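Long-range contacts in Lmo0181 protein (Listeria monocytogenes serovar 1/2a, PDB 5F7V), which binds cycloalternan, a cyclic alpha-glucan, as the probably lipid-anchored substrate-binding protein of what is probably an ABC transporter: residues D11-Q19 / K293-A301; G122-V130 / R314-A323. All coordinates share one frame; numbering follows the deposited sequence.

Contact 1 of 2, residues D11-Q19 / K293-A301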
loop_
_atom_site.group_PDB
_atom_site.type_symbol
_atom_site.label_atom_id
_atom_site.label_comp_id
_atom_site.label_asym_id
_atom_site.label_seq_id
_atom_site.Cartn_x
_atom_site.Cartn_y
_atom_site.Cartn_z
ATOM N N ASP A 11 26.600 14.535 23.867
ATOM C CA ASP A 11 27.194 13.161 23.926
ATOM C C ASP A 11 26.319 12.178 23.136
ATOM O O ASP A 11 26.354 12.181 21.903
ATOM C CB ASP A 11 27.414 12.723 25.386
ATOM C CG ASP A 11 28.404 13.613 26.133
ATOM O OD1 ASP A 11 29.571 13.722 25.699
ATOM O OD2 ASP A 11 28.018 14.208 27.163
ATOM N N LYS A 12 25.532 11.366 23.840
ATOM C CA LYS A 12 24.710 10.317 23.231
ATOM C C LYS A 12 23.282 10.822 23.080
ATOM O O LYS A 12 22.790 11.551 23.937
ATOM C CB LYS A 12 24.676 9.094 24.140
ATOM C CG LYS A 12 26.040 8.592 24.596
ATOM C CD LYS A 12 25.925 7.831 25.916
ATOM C CE LYS A 12 25.218 6.484 25.753
ATOM N NZ LYS A 12 26.047 5.471 25.024
ATOM N N THR A 13 22.629 10.421 21.999
ATOM C CA THR A 13 21.288 10.874 21.706
ATOM C C THR A 13 20.445 9.634 21.511
ATOM O O THR A 13 20.859 8.743 20.773
ATOM C CB THR A 13 21.262 11.701 20.409
ATOM O OG1 THR A 13 22.092 12.851 20.547
ATOM C CG2 THR A 13 19.856 12.172 20.101
ATOM N N GLU A 14 19.279 9.568 22.140
ATOM C CA GLU A 14 18.343 8.484 21.918
ATOM C C GLU A 14 17.107 9.059 21.232
ATOM O O GLU A 14 16.472 9.981 21.755
ATOM C CB GLU A 14 17.952 7.836 23.233
ATOM C CG GLU A 14 19.163 7.400 24.034
ATOM C CD GLU A 14 18.918 6.110 24.798
ATOM O OE1 GLU A 14 17.868 5.456 24.563
ATOM O OE2 GLU A 14 19.795 5.777 25.634
ATOM N N ILE A 15 16.786 8.519 20.065
ATOM C CA ILE A 15 15.588 8.959 19.361
ATOM C C ILE A 15 14.540 7.856 19.398
ATOM O O ILE A 15 14.847 6.668 19.502
ATOM C CB ILE A 15 15.855 9.378 17.889
ATOM C CG1 ILE A 15 16.330 8.186 17.032
ATOM C CG2 ILE A 15 16.795 10.577 17.848
ATOM C CD1 ILE A 15 16.384 8.468 15.537
ATOM N N THR A 16 13.285 8.247 19.278
ATOM C CA THR A 16 12.183 7.316 19.060
ATOM C C THR A 16 11.783 7.289 17.594
ATOM O O THR A 16 11.739 8.337 16.955
ATOM C CB THR A 16 10.984 7.693 19.939
ATOM O OG1 THR A 16 10.647 9.071 19.716
ATOM C CG2 THR A 16 11.339 7.537 21.413
ATOM N N TYR A 17 11.475 6.099 17.101
ATOM C CA TYR A 17 10.983 5.858 15.732
ATOM C C TYR A 17 9.729 5.031 15.835
ATOM O O TYR A 17 9.775 3.957 16.408
ATOM C CB TYR A 17 12.052 5.164 14.874
ATOM C CG TYR A 17 11.549 4.772 13.485
ATOM C CD1 TYR A 17 10.909 5.711 12.677
ATOM C CD2 TYR A 17 11.709 3.474 13.008
ATOM C CE1 TYR A 17 10.448 5.374 11.428
ATOM C CE2 TYR A 17 11.276 3.141 11.741
ATOM C CZ TYR A 17 10.635 4.083 10.977
ATOM O OH TYR A 17 10.121 3.772 9.724
ATOM N N TYR A 18 8.620 5.576 15.347
ATOM C CA TYR A 18 7.298 4.934 15.381
ATOM C C TYR A 18 7.033 4.456 13.966
ATOM O O TYR A 18 7.256 5.217 13.009
ATOM C CB TYR A 18 6.326 5.994 15.833
ATOM C CG TYR A 18 5.026 5.701 16.500
ATOM C CD1 TYR A 18 4.880 5.615 17.877
ATOM C CD2 TYR A 18 3.882 5.614 15.720
ATOM C CE1 TYR A 18 3.645 5.395 18.455
ATOM C CE2 TYR A 18 2.635 5.383 16.256
ATOM C CZ TYR A 18 2.509 5.277 17.631
ATOM O OH TYR A 18 1.207 5.053 18.048
ATOM N N GLN A 19 6.637 3.198 13.789
ATOM C CA GLN A 19 6.434 2.672 12.420
ATOM C C GLN A 19 5.419 1.538 12.374
ATOM O O GLN A 19 5.030 0.996 13.409
ATOM C CB GLN A 19 7.785 2.249 11.837
ATOM C CG GLN A 19 8.371 0.974 12.446
ATOM C CD GLN A 19 7.939 -0.271 11.689
ATOM O OE1 GLN A 19 8.083 -0.347 10.470
ATOM N NE2 GLN A 19 7.449 -1.258 12.423
ATOM N N LYS A 293 15.719 16.712 18.757
ATOM C CA LYS A 293 16.738 15.785 18.272
ATOM C C LYS A 293 16.596 15.645 16.754
ATOM O O LYS A 293 16.742 14.551 16.210
ATOM C CB LYS A 293 16.546 14.431 18.955
ATOM C CG LYS A 293 16.641 14.458 20.464
ATOM C CD LYS A 293 16.235 13.134 21.076
ATOM C CE LYS A 293 15.917 13.355 22.544
ATOM N NZ LYS A 293 15.403 12.149 23.199
ATOM N N LYS A 294 16.366 16.763 16.075
ATOM C CA LYS A 294 16.049 16.675 14.662
ATOM C C LYS A 294 17.245 16.229 13.829
ATOM O O LYS A 294 17.052 15.479 12.881
ATOM C CB LYS A 294 15.548 17.997 14.115
ATOM C CG LYS A 294 14.259 18.473 14.755
ATOM C CD LYS A 294 13.724 19.654 13.954
ATOM C CE LYS A 294 12.358 20.134 14.382
ATOM N NZ LYS A 294 12.454 20.756 15.715
ATOM N N GLU A 295 18.470 16.604 14.162
ATOM C CA GLU A 295 19.604 16.170 13.368
ATOM C C GLU A 295 19.730 14.652 13.426
ATOM O O GLU A 295 19.897 14.012 12.384
ATOM C CB GLU A 295 20.890 16.853 13.861
ATOM C CG GLU A 295 22.138 16.520 13.051
ATOM C CD GLU A 295 22.060 16.828 11.566
ATOM O OE1 GLU A 295 21.351 17.795 11.177
ATOM O OE2 GLU A 295 22.718 16.082 10.766
ATOM N N ALA A 296 19.651 14.095 14.630
ATOM C CA ALA A 296 19.755 12.645 14.784
ATOM C C ALA A 296 18.606 11.919 14.092
ATOM O O ALA A 296 18.792 10.891 13.461
ATOM C CB ALA A 296 19.787 12.275 16.254
ATOM N N ALA A 297 17.387 12.435 14.202
ATOM C CA ALA A 297 16.207 11.837 13.547
ATOM C C ALA A 297 16.347 11.885 12.043
ATOM O O ALA A 297 16.055 10.905 11.362
ATOM C CB ALA A 297 14.956 12.534 14.031
ATOM N N PHE A 298 16.821 13.020 11.526
ATOM C CA PHE A 298 17.107 13.140 10.125
ATOM C C PHE A 298 18.159 12.163 9.648
ATOM O O PHE A 298 18.024 11.565 8.575
ATOM C CB PHE A 298 17.509 14.574 9.750
ATOM C CG PHE A 298 17.866 14.674 8.303
ATOM C CD1 PHE A 298 16.861 14.679 7.341
ATOM C CD2 PHE A 298 19.180 14.629 7.894
ATOM C CE1 PHE A 298 17.190 14.681 5.992
ATOM C CE2 PHE A 298 19.493 14.658 6.553
ATOM C CZ PHE A 298 18.494 14.704 5.593
ATOM N N LYS A 299 19.202 11.960 10.450
ATOM C CA LYS A 299 20.243 11.012 10.029
ATOM C C LYS A 299 19.651 9.606 9.907
ATOM O O LYS A 299 19.979 8.850 8.990
ATOM C CB LYS A 299 21.401 10.990 11.000
ATOM C CG LYS A 299 22.312 12.187 10.860
ATOM C CD LYS A 299 23.385 12.070 11.926
ATOM C CE LYS A 299 24.299 13.240 11.932
ATOM N NZ LYS A 299 24.937 13.403 10.613
ATOM N N PHE A 300 18.785 9.233 10.836
ATOM C CA PHE A 300 18.130 7.940 10.740
ATOM C C PHE A 300 17.196 7.897 9.516
ATOM O O PHE A 300 17.217 6.899 8.764
ATOM C CB PHE A 300 17.340 7.659 12.017
ATOM C CG PHE A 300 16.616 6.338 11.960
ATOM C CD1 PHE A 300 17.350 5.163 11.942
ATOM C CD2 PHE A 300 15.231 6.274 11.807
ATOM C CE1 PHE A 300 16.702 3.935 11.846
ATOM C CE2 PHE A 300 14.595 5.066 11.739
ATOM C CZ PHE A 300 15.321 3.899 11.742
ATOM N N ALA A 301 16.386 8.933 9.277
ATOM C CA ALA A 301 15.543 8.975 8.094
ATOM C C ALA A 301 16.325 8.866 6.807
ATOM O O ALA A 301 15.914 8.171 5.862
ATOM C CB ALA A 301 14.667 10.235 8.095
#
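Ile15 is the bump around which strand 13-19 fits onto helix 294-301, and its two branches settle into separate hollows of the helix surface. One branch, CG2, drops between the methyl of Ala296 and the start of the Lys293 side chain, with Ile15 CG2 3.8 Å from Ala296 CB. The other reaches further along the helix: with CG1 held between the backbone N and the carbonyl carbon (chi1 65°), CD1 is carried over the backbone of Ala297, and Ile15 CD1 comes to 3.7 Å from Phe300 CB. The two alanines offer little bulk here, consistent with an approach of the axes of the two short segments to 8.7 Å, with an angle of 56° between their directions. Thr13 presses its methyl on the same alanine, Thr13 CG2 lying 3.8 Å from Ala296 CB, and that methyl also rests along the aliphatic part of Lys293. At the N-cap position, Lys293 runs back alongside Thr13 and Ile15 with an extended chain, and its ammonium meets the strand backbone almost head-on: Lys293 NZ donates to Glu14 O over 2.8 Å, with a C=O...N angle of 171°. Further along the strand, while Ile15 CD1 rests on its CB, Phe300 reaches with CE2 over one face of the Tyr17 ring, offset toward the rim, and Phe300 CE2 lies 3.5 Å from Tyr17 CG. The two rings form an edge-to-face (T-shaped) pair. Phe36 makes a second edge-to-face pair with Phe300, so the ring has two aromatic neighbours. Strands 43-49 and 71-75 run parallel to 13-19 on either side of it, and a helix laid across such a sheet is the alpha/beta layering of a periplasmic-binding-protein-type lobe.

Contact 2 of 2, residues G122-V130 / R314-A323. With GLC (alpha-D-glucopyranose), chain B.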
loop_
_atom_site.group_PDB
_atom_site.type_symbol
_atom_site.label_atom_id
_atom_site.label_comp_id
_atom_site.label_asym_id
_atom_site.label_seq_id
_atom_site.Cartn_x
_atom_site.Cartn_y
_atom_site.Cartn_z
ATOM N N GLY A 122 9.492 14.631 4.214
ATOM C CA GLY A 122 9.745 13.240 4.614
ATOM C C GLY A 122 10.835 12.704 3.729
ATOM O O GLY A 122 11.030 13.217 2.642
ATOM N N MET A 123 11.546 11.699 4.212
ATOM C CA MET A 123 12.509 10.940 3.408
ATOM C C MET A 123 11.897 9.610 3.019
ATOM O O MET A 123 11.443 8.842 3.843
ATOM C CB MET A 123 13.781 10.721 4.216
ATOM C CG MET A 123 14.474 12.013 4.589
ATOM S SD MET A 123 15.222 12.907 3.195
ATOM C CE MET A 123 16.830 12.152 3.092
ATOM N N VAL A 124 11.926 9.349 1.715
ATOM C CA VAL A 124 11.280 8.145 1.216
ATOM C C VAL A 124 12.029 6.908 1.653
ATOM O O VAL A 124 13.246 6.809 1.514
ATOM C CB VAL A 124 11.108 8.170 -0.314
ATOM C CG1 VAL A 124 12.432 8.341 -1.049
ATOM C CG2 VAL A 124 10.385 6.916 -0.753
ATOM N N GLU A 125 11.294 5.962 2.204
ATOM C CA GLU A 125 11.835 4.740 2.795
ATOM C C GLU A 125 11.651 3.529 1.897
ATOM O O GLU A 125 12.537 2.666 1.804
ATOM C CB GLU A 125 11.119 4.518 4.141
ATOM C CG GLU A 125 11.493 3.247 4.824
ATOM C CD GLU A 125 10.476 2.769 5.819
ATOM O OE1 GLU A 125 9.375 3.443 5.905
ATOM O OE2 GLU A 125 10.764 1.769 6.469
ATOM N N SER A 126 10.508 3.427 1.248
ATOM C CA SER A 126 10.227 2.277 0.402
ATOM C C SER A 126 9.096 2.613 -0.548
ATOM O O SER A 126 8.365 3.584 -0.369
ATOM C CB SER A 126 9.863 1.045 1.218
ATOM O OG SER A 126 8.616 1.172 1.871
ATOM N N PHE A 127 8.930 1.802 -1.592
ATOM C CA PHE A 127 7.742 1.880 -2.427
ATOM C C PHE A 127 7.269 0.475 -2.776
ATOM O O PHE A 127 8.010 -0.519 -2.622
ATOM C CB PHE A 127 7.931 2.828 -3.619
ATOM C CG PHE A 127 8.803 2.286 -4.714
ATOM C CD1 PHE A 127 10.182 2.470 -4.667
ATOM C CD2 PHE A 127 8.280 1.593 -5.796
ATOM C CE1 PHE A 127 11.026 1.987 -5.643
ATOM C CE2 PHE A 127 9.123 1.105 -6.773
ATOM C CZ PHE A 127 10.475 1.316 -6.693
ATOM N N SER A 128 6.024 0.427 -3.223
ATOM C CA SER A 128 5.386 -0.890 -3.424
ATOM C C SER A 128 4.176 -0.790 -4.335
ATOM O O SER A 128 3.727 0.295 -4.697
ATOM C CB SER A 128 4.938 -1.437 -2.055
ATOM O OG SER A 128 3.923 -0.645 -1.475
ATOM N N ASN A 129 3.678 -1.955 -4.733
ATOM C CA ASN A 129 2.454 -2.049 -5.531
ATOM C C ASN A 129 1.757 -3.350 -5.216
ATOM O O ASN A 129 2.144 -4.097 -4.325
ATOM C CB ASN A 129 2.762 -1.797 -7.003
ATOM C CG ASN A 129 3.716 -2.805 -7.582
ATOM O OD1 ASN A 129 4.058 -3.817 -6.961
ATOM N ND2 ASN A 129 4.186 -2.541 -8.790
ATOM N N VAL A 130 0.641 -3.510 -5.935
ATOM C CA VAL A 130 -0.237 -4.657 -5.753
ATOM C C VAL A 130 -0.228 -5.481 -7.020
ATOM O O VAL A 130 -0.067 -4.977 -8.117
ATOM C CB VAL A 130 -1.650 -4.154 -5.410
ATOM C CG1 VAL A 130 -2.729 -5.244 -5.532
ATOM C CG2 VAL A 130 -1.658 -3.525 -4.004
ATOM N N ARG A 314 16.879 -4.655 2.863
ATOM C CA ARG A 314 15.516 -4.591 2.394
ATOM C C ARG A 314 15.290 -5.598 1.269
ATOM O O ARG A 314 14.296 -6.301 1.266
ATOM C CB ARG A 314 15.237 -3.160 1.941
ATOM C CG ARG A 314 13.797 -3.005 1.549
ATOM C CD ARG A 314 13.397 -1.570 1.364
ATOM N NE ARG A 314 13.365 -0.790 2.588
ATOM C CZ ARG A 314 12.335 -0.711 3.419
ATOM N NH1 ARG A 314 12.452 0.107 4.447
ATOM N NH2 ARG A 314 11.211 -1.387 3.210
ATOM N N ILE A 315 16.174 -5.566 0.280
ATOM C CA ILE A 315 16.131 -6.478 -0.843
ATOM C C ILE A 315 16.195 -7.928 -0.382
ATOM O O ILE A 315 15.390 -8.769 -0.809
ATOM C CB ILE A 315 17.229 -6.123 -1.871
ATOM C CG1 ILE A 315 16.977 -4.796 -2.596
ATOM C CG2 ILE A 315 17.460 -7.279 -2.849
ATOM C CD1 ILE A 315 15.873 -4.791 -3.637
ATOM N N ASP A 316 17.147 -8.211 0.488
ATOM C CA ASP A 316 17.279 -9.589 0.967
ATOM C C ASP A 316 16.037 -10.139 1.650
ATOM O O ASP A 316 15.771 -11.342 1.577
ATOM C CB ASP A 316 18.455 -9.708 1.948
ATOM C CG ASP A 316 18.794 -11.145 2.223
ATOM O OD1 ASP A 316 19.037 -11.905 1.261
ATOM O OD2 ASP A 316 18.778 -11.508 3.416
ATOM N N ASN A 317 15.285 -9.258 2.290
ATOM C CA ASN A 317 14.075 -9.636 3.008
ATOM C C ASN A 317 12.769 -9.457 2.236
ATOM O O ASN A 317 11.700 -9.648 2.829
ATOM C CB ASN A 317 14.063 -8.882 4.347
ATOM C CG ASN A 317 15.106 -9.440 5.291
ATOM O OD1 ASN A 317 14.932 -10.532 5.860
ATOM N ND2 ASN A 317 16.247 -8.782 5.378
ATOM N N ASN A 318 12.842 -9.105 0.951
ATOM C CA ASN A 318 11.669 -8.863 0.109
ATOM C C ASN A 318 10.763 -7.793 0.685
ATOM O O ASN A 318 9.557 -7.831 0.438
ATOM C CB ASN A 318 10.859 -10.138 -0.104
ATOM C CG ASN A 318 11.642 -11.219 -0.804
ATOM O OD1 ASN A 318 12.102 -11.028 -1.928
ATOM N ND2 ASN A 318 11.772 -12.370 -0.159
ATOM N N TRP A 319 11.318 -6.850 1.447
ATOM C CA TRP A 319 10.508 -5.901 2.219
ATOM C C TRP A 319 10.169 -4.691 1.374
ATOM O O TRP A 319 10.792 -3.650 1.454
ATOM C CB TRP A 319 11.205 -5.575 3.531
ATOM C CG TRP A 319 10.446 -4.598 4.369
ATOM C CD1 TRP A 319 9.111 -4.306 4.317
ATOM C CD2 TRP A 319 11.012 -3.755 5.373
ATOM N NE1 TRP A 319 8.831 -3.346 5.248
ATOM C CE2 TRP A 319 9.974 -2.975 5.905
ATOM C CE3 TRP A 319 12.306 -3.583 5.877
ATOM C CZ2 TRP A 319 10.209 -2.020 6.902
ATOM C CZ3 TRP A 319 12.510 -2.646 6.880
ATOM C CH2 TRP A 319 11.469 -1.879 7.379
ATOM N N GLU A 320 9.171 -4.864 0.516
ATOM C CA GLU A 320 8.808 -3.850 -0.492
ATOM C C GLU A 320 10.040 -3.608 -1.361
ATOM O O GLU A 320 10.802 -4.542 -1.586
ATOM C CB GLU A 320 8.215 -2.594 0.123
ATOM C CG GLU A 320 6.969 -2.926 0.953
ATOM C CD GLU A 320 6.168 -1.732 1.396
ATOM O OE1 GLU A 320 6.597 -0.555 1.153
ATOM O OE2 GLU A 320 5.119 -2.007 2.021
ATOM N N LEU A 321 10.246 -2.407 -1.884
ATOM C CA LEU A 321 11.404 -2.040 -2.693
ATOM C C LEU A 321 12.054 -0.838 -2.061
ATOM O O LEU A 321 11.377 0.047 -1.579
ATOM C CB LEU A 321 10.966 -1.751 -4.142
ATOM C CG LEU A 321 10.442 -2.945 -4.949
ATOM C CD1 LEU A 321 9.833 -2.443 -6.248
ATOM C CD2 LEU A 321 11.528 -3.956 -5.209
ATOM N N PRO A 322 13.386 -0.788 -2.078
ATOM C CA PRO A 322 14.110 0.397 -1.623
ATOM C C PRO A 322 13.913 1.558 -2.579
ATOM O O PRO A 322 13.550 1.394 -3.729
ATOM C CB PRO A 322 15.550 -0.082 -1.592
ATOM C CG PRO A 322 15.598 -1.050 -2.734
ATOM C CD PRO A 322 14.279 -1.756 -2.742
ATOM N N ALA A 323 14.119 2.748 -2.051
ATOM C CA ALA A 323 14.058 3.923 -2.888
ATOM C C ALA A 323 15.122 4.005 -3.968
ATOM O O ALA A 323 14.885 4.577 -5.022
ATOM C CB ALA A 323 14.098 5.150 -2.036
HETATM C C1 GLC B . 1.262 -1.082 2.504
HETATM C C2 GLC B . 2.258 -0.002 2.149
HETATM C C3 GLC B . 1.681 1.367 2.461
HETATM C C4 GLC B . 0.305 1.527 1.825
HETATM C C5 GLC B . -0.615 0.399 2.274
HETATM C C6 GLC B . -1.971 0.427 1.579
HETATM O O2 GLC B . 3.467 -0.234 2.880
HETATM O O3 GLC B . 2.567 2.341 1.917
HETATM O O4 GLC B . -0.256 2.752 2.308
HETATM O O5 GLC B . -0.012 -0.863 1.911
HETATM O O6 GLC B . -2.607 -0.806 1.988
HETATM O O HOH W 1 14.927 2.895 0.701
HETATM O O HOH W 2 9.102 -0.010 4.393
HETATM O O HOH W 3 4.854 1.349 0.161
#
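Phe127 and Leu321 form an antiparallel hydrogen-bonded pair: Phe127 N donates to Leu321 O and Leu321 N to Phe127 O, each over 3.0 Å. Their side chains leave on the same face, where Leu321 CB sits over the Phe127 ring in a CH-pi contact, 4.1 Å from its centroid, and CD1 reaches the ring rim. Phe127 CG lies between the backbone N and the carbonyl carbon (chi1 74°), which brings the ring face under Leu321 CB. Glu320, just before Leu321, lies against Ser126 and Ser128 and points its carboxylate at the sugar. Ser126 OG donates to Glu320 OE1 over 2.8 Å from above the carboxylate plane, while GLC O2 donates to Glu320 OE2 over 2.6 Å. A water linking Ser128 OG, Glu320 OE1 and GLC O3 adds a second route to the glucose. Each carboxylate oxygen thus has its own partners, and the group that receives the sugar is positioned by a second-shell serine. Farther from the sugar, the Arg314 guanidinium is sandwiched: Glu125 O and Ser126 CB lie over one face, the Trp319 ring over the other. Its NH1 forms a salt bridge with Glu125 OE2 over 3.1 Å, on the anti side of that oxygen but tilted well out of the carboxylate plane, and NH2 donates to Trp319 O. A Schellman motif with Asn318 as its C-prime residue ends helix 308-316 and turns the chain toward short strand 321-322. At the classic bulge of Glu125 and Ser126 opposite Asn283, strand 119-135 also pairs with strand 278-287, while helix 27-39 packs on Arg314 and Trp319 through Met32.

In the fold
Contacts 1 and 2 have centres 20 Å apart yet reach the same sheet, and their segments alternate along the chain. Helix 294-306, which supplies 293-301, is followed directly by helix 308-316, which leads into 314-323. The two contacts also meet: Met123 packs against this first helix, with Phe298 CE1 3.9 Å from Met123 SD, and Tyr17 OH comes to 3.9 Å from Glu125 OE2. Contact 2 holds a pocket residue, Glu320, which binds the glycan together with Asn283, Glu77 and Asn75. Contact 1 lies further back, the Tyr17 side chain being about 10 Å from a bound glucose, on the sheet that carries strand 119-135 to the glycan.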